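Local structure of carbamate kinase (Aeropyrum pernix, 2E9Y) at residues I173-R176 with D177-A180; E143-S146 with R147-G150. The protein probably acts as a carbamate kinase, an enzyme of the amino acid kinase family that transfers phosphate between ATP and carbamate. All coordinates share one frame; numbering follows the deposited sequence.

Contact 1 (I173-R176 with D177-A180); sequences IVDR and DLIA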
loop_
_atom_site.group_PDB
_atom_site.type_symbol
_atom_site.label_atom_id
_atom_site.label_comp_id
_atom_site.label_asym_id
_atom_site.label_seq_id
_atom_site.Cartn_x
_atom_site.Cartn_y
_atom_site.Cartn_z
ATOM N N ILE A 173 -13.928 2.951 -11.769
ATOM C CA ILE A 173 -12.813 3.070 -10.836
ATOM C C ILE A 173 -13.410 3.619 -9.545
ATOM O O ILE A 173 -13.759 4.798 -9.454
ATOM C CB ILE A 173 -11.729 4.030 -11.364
ATOM C CG1 ILE A 173 -11.268 3.588 -12.762
ATOM C CG2 ILE A 173 -10.556 4.064 -10.397
ATOM C CD1 ILE A 173 -10.817 2.129 -12.860
ATOM N N VAL A 174 -13.538 2.747 -8.552
ATOM C CA VAL A 174 -14.129 3.119 -7.275
ATOM C C VAL A 174 -13.492 4.350 -6.640
ATOM O O VAL A 174 -14.187 5.226 -6.109
ATOM C CB VAL A 174 -14.039 1.940 -6.282
ATOM C CG1 VAL A 174 -14.610 2.341 -4.934
ATOM C CG2 VAL A 174 -14.797 0.739 -6.844
ATOM N N ASP A 175 -12.172 4.424 -6.719
ATOM C CA ASP A 175 -11.432 5.517 -6.114
ATOM C C ASP A 175 -11.092 6.676 -7.040
ATOM O O ASP A 175 -10.174 7.450 -6.776
ATOM C CB ASP A 175 -10.181 4.938 -5.464
ATOM C CG ASP A 175 -10.527 4.003 -4.328
ATOM O OD1 ASP A 175 -10.998 4.505 -3.285
ATOM O OD2 ASP A 175 -10.361 2.775 -4.486
ATOM N N ARG A 176 -11.862 6.804 -8.113
ATOM C CA ARG A 176 -11.659 7.872 -9.084
ATOM C C ARG A 176 -11.537 9.252 -8.433
ATOM O O ARG A 176 -10.626 10.016 -8.766
ATOM C CB ARG A 176 -12.812 7.857 -10.096
ATOM C CG ARG A 176 -12.749 8.925 -11.168
ATOM C CD ARG A 176 -13.275 10.248 -10.650
ATOM N NE ARG A 176 -13.293 11.267 -11.690
ATOM C CZ ARG A 176 -13.550 12.551 -11.469
ATOM N NH1 ARG A 176 -13.809 12.974 -10.237
ATOM N NH2 ARG A 176 -13.542 13.410 -12.478
ATOM N N ASP A 177 -12.441 9.571 -7.508
ATOM C CA ASP A 177 -12.406 10.874 -6.842
ATOM C C ASP A 177 -11.104 11.150 -6.087
ATOM O O ASP A 177 -10.596 12.270 -6.127
ATOM C CB ASP A 177 -13.602 11.035 -5.890
ATOM C CG ASP A 177 -14.922 11.205 -6.633
ATOM O OD1 ASP A 177 -14.890 11.485 -7.848
ATOM O OD2 ASP A 177 -15.990 11.074 -6.000
ATOM N N LEU A 178 -10.559 10.147 -5.398
ATOM C CA LEU A 178 -9.305 10.348 -4.672
ATOM C C LEU A 178 -8.178 10.585 -5.664
ATOM O O LEU A 178 -7.266 11.365 -5.411
ATOM C CB LEU A 178 -8.969 9.133 -3.803
ATOM C CG LEU A 178 -9.831 8.950 -2.554
ATOM C CD1 LEU A 178 -9.441 7.651 -1.855
ATOM C CD2 LEU A 178 -9.649 10.142 -1.623
ATOM N N ILE A 179 -8.241 9.902 -6.800
ATOM C CA ILE A 179 -7.216 10.072 -7.813
ATOM C C ILE A 179 -7.308 11.487 -8.391
ATOM O O ILE A 179 -6.289 12.150 -8.592
ATOM C CB ILE A 179 -7.375 9.026 -8.935
ATOM C CG1 ILE A 179 -7.145 7.624 -8.347
ATOM C CG2 ILE A 179 -6.382 9.297 -10.057
ATOM C CD1 ILE A 179 -7.444 6.484 -9.312
ATOM N N ALA A 180 -8.528 11.950 -8.641
ATOM C CA ALA A 180 -8.727 13.292 -9.190
ATOM C C ALA A 180 -8.230 14.355 -8.212
ATOM O O ALA A 180 -7.588 15.328 -8.609
ATOM C CB ALA A 180 -10.201 13.516 -9.508
HETATM O O HOH W 1 -14.749 8.046 -6.886
#

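Contact 2 (E143-S146 with R147-G150); sequences EELS and RRYG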
loop_
_atom_site.group_PDB
_atom_site.type_symbol
_atom_site.label_atom_id
_atom_site.label_comp_id
_atom_site.label_asym_id
_atom_site.label_seq_id
_atom_site.Cartn_x
_atom_site.Cartn_y
_atom_site.Cartn_z
ATOM N N GLU A 143 -6.295 -30.579 -6.014
ATOM C CA GLU A 143 -7.630 -31.164 -5.921
ATOM C C GLU A 143 -8.273 -30.807 -4.585
ATOM O O GLU A 143 -9.488 -30.632 -4.498
ATOM C CB GLU A 143 -7.560 -32.684 -6.095
ATOM C CG GLU A 143 -6.928 -33.104 -7.411
ATOM C CD GLU A 143 -7.058 -34.587 -7.684
ATOM O OE1 GLU A 143 -6.915 -35.386 -6.733
ATOM O OE2 GLU A 143 -7.289 -34.952 -8.855
ATOM N N GLU A 144 -7.449 -30.684 -3.551
ATOM C CA GLU A 144 -7.932 -30.338 -2.220
ATOM C C GLU A 144 -8.402 -28.883 -2.186
ATOM O O GLU A 144 -9.459 -28.572 -1.630
ATOM C CB GLU A 144 -6.818 -30.562 -1.194
ATOM C CG GLU A 144 -7.191 -30.228 0.241
ATOM C CD GLU A 144 -8.437 -30.954 0.710
ATOM O OE1 GLU A 144 -8.536 -32.179 0.489
ATOM O OE2 GLU A 144 -9.315 -30.298 1.308
ATOM N N LEU A 145 -7.615 -27.995 -2.783
ATOM C CA LEU A 145 -7.961 -26.578 -2.826
ATOM C C LEU A 145 -9.255 -26.364 -3.609
ATOM O O LEU A 145 -10.043 -25.475 -3.283
ATOM C CB LEU A 145 -6.823 -25.773 -3.463
ATOM C CG LEU A 145 -5.555 -25.636 -2.612
ATOM C CD1 LEU A 145 -4.402 -25.125 -3.457
ATOM C CD2 LEU A 145 -5.831 -24.688 -1.452
ATOM N N SER A 146 -9.469 -27.183 -4.636
ATOM C CA SER A 146 -10.675 -27.082 -5.450
ATOM C C SER A 146 -11.882 -27.550 -4.646
ATOM O O SER A 146 -12.956 -26.959 -4.722
ATOM C CB SER A 146 -10.547 -27.936 -6.716
ATOM O OG SER A 146 -9.499 -27.472 -7.551
ATOM N N ARG A 147 -11.697 -28.615 -3.873
ATOM C CA ARG A 147 -12.776 -29.159 -3.058
ATOM C C ARG A 147 -13.100 -28.258 -1.872
ATOM O O ARG A 147 -14.265 -28.072 -1.523
ATOM C CB ARG A 147 -12.398 -30.547 -2.539
ATOM C CG ARG A 147 -13.505 -31.236 -1.755
ATOM C CD ARG A 147 -12.953 -32.371 -0.903
ATOM N NE ARG A 147 -12.104 -31.877 0.181
ATOM C CZ ARG A 147 -12.533 -31.108 1.178
ATOM N NH1 ARG A 147 -13.807 -30.741 1.238
ATOM N NH2 ARG A 147 -11.688 -30.704 2.118
ATOM N N ARG A 148 -12.061 -27.698 -1.261
ATOM C CA ARG A 148 -12.217 -26.836 -0.094
ATOM C C ARG A 148 -12.598 -25.382 -0.379
ATOM O O ARG A 148 -13.522 -24.849 0.239
ATOM C CB ARG A 148 -10.933 -26.867 0.740
ATOM C CG ARG A 148 -10.917 -25.894 1.913
ATOM C CD ARG A 148 -9.661 -26.065 2.753
ATOM N NE ARG A 148 -8.452 -26.023 1.936
ATOM C CZ ARG A 148 -7.216 -26.112 2.419
ATOM N NH1 ARG A 148 -7.018 -26.243 3.724
ATOM N NH2 ARG A 148 -6.177 -26.078 1.596
ATOM N N TYR A 149 -11.891 -24.738 -1.301
ATOM C CA TYR A 149 -12.169 -23.340 -1.616
ATOM C C TYR A 149 -12.775 -23.125 -2.999
ATOM O O TYR A 149 -13.048 -21.989 -3.391
ATOM C CB TYR A 149 -10.889 -22.508 -1.521
ATOM C CG TYR A 149 -10.152 -22.597 -0.204
ATOM C CD1 TYR A 149 -10.787 -22.293 1.001
ATOM C CD2 TYR A 149 -8.801 -22.937 -0.169
ATOM C CE1 TYR A 149 -10.088 -22.321 2.209
ATOM C CE2 TYR A 149 -8.094 -22.967 1.028
ATOM C CZ TYR A 149 -8.741 -22.656 2.212
ATOM O OH TYR A 149 -8.030 -22.667 3.391
ATOM N N GLY A 150 -12.971 -24.205 -3.745
ATOM C CA GLY A 150 -13.535 -24.069 -5.073
ATOM C C GLY A 150 -12.579 -23.420 -6.058
ATOM O O GLY A 150 -13.006 -22.820 -7.042
#

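Contact 1 (I173-R176 with D177-A180)
The guanidinium of R176 has the methyl of A180 over one face and a carboxylate oxygen of D177 at its edge. A180 CB sits off-centre, 3.7 Å from R176 NH1, one helical turn along. D177 OD1 accepts from R176 NH1 at 3.0 Å, closing a salt bridge between neighbours. The acceptor is tilted 18° from the guanidinium plane, and the two charged planes stand 78° apart; NH1 is the one nitrogen that bonds to this carboxylate. A bend at chi2 (-81°) folds the arginine chain back to run beside the helix. Its NE donates to the main-chain oxygen of Q226, holding the group from another side. Without the guanidinium, as with an alanine here, D177 would probably lose its cation, and the Q226 oxygen this donor. D177 suits the first turn, where its negative charge should be favoured by the helix dipole, and its N-H donates to a water at 2.8 Å that in turn donates to V174 O.

Regular helical bonding starts from I179 N to D175 O, 3.1 Å, and A180 N to R176 O, 2.9 Å. D175 holds the N-cap position, yet its carboxylate makes no capping bond; it forms salt bridges instead with R116 and with K94 of the second subunit. Its OD1 also lies 3.8 Å from L178 CD1, the two side chains running alongside. On the buried flank, I173 CG2 meets I179 CD1 at 4.1 Å, the branched chains crossing nearly at right angles and continuing into V113, V117 and L223. A type I turn from I173 to R176 thus leads from strand 170-173 into helix 176-185, a strand-to-helix connection of the amino acid kinase fold, set here at the dimer interface.

Contact 2 (E143-S146 with R147-G150)
L145 lays its CD2 methyl against the edge of the Y149 ring, 3.7 Å from CD2 of the tyrosine, one helical turn ahead. The same methyl touches the rim of the R148 guanidinium, 3.4 Å from NH2. Leucine suits this buried position, where F153 of strand 152-155 also packs against it. R148 in turn places its CG over the centre of the Y149 ring, while the tyrosine OH lies above one face of the guanidinium and E144 CG, farther off, above the other. The arginine's methylenes thus serve as apolar partners to the ring, while its charged end turns back past L145.

E144 and R147 run side by side. OE2 of E144 takes NH2 of R147 through its syn lone pair, in a salt bridge whose length of 2.5 Å is unusually short and so doubtful; the bond is bent, and the oxygen lies 30° out of the guanidinium plane. The glutamate's bend at chi2 (55°) curls its carboxylate toward the arginine. R148 NE remains 4.4 Å from E144 OE2, near enough for charge attraction although no N-H points at the oxygen.

Under these side chains the backbone bonds R148 N to E144 O and Y149 N to L145 O are both 2.8 Å. S146 OG hydrogen-bonds with A142 O and W151 O, which must share its one proton, tying the helix to the chain that follows. G150 then leaves helical geometry with phi 70°, a value that favours glycine, and its CA approaches S146 O at 3.0 Å in a CA-H...O contact. Such a glycine is typical of the C-terminal end of an alpha-helix, here helix 139-149, where the chain turns off into strand 152-155.

Overall arrangement
From the N terminus, the chain lays down early main-sheet strands and their helices, then strands 131-133 and 136-137 of the small antiparallel sheet, before reaching contact 2 on the outlying helix 139-149. It then runs through strands 152-155 and 161-165 of the small sheet and returns by strand 170-173 to the main sheet, where contact 1 starts helix 176-185. The two follow in series; neither encloses or crosses the other, and each spans one continuous stretch. Contact 2 ties the exposed helix to the small sheet, and contact 1 joins a main-sheet strand to its helix beside the second subunit. Their centres lie 36 Å apart, with nearest atoms about 23 Å apart.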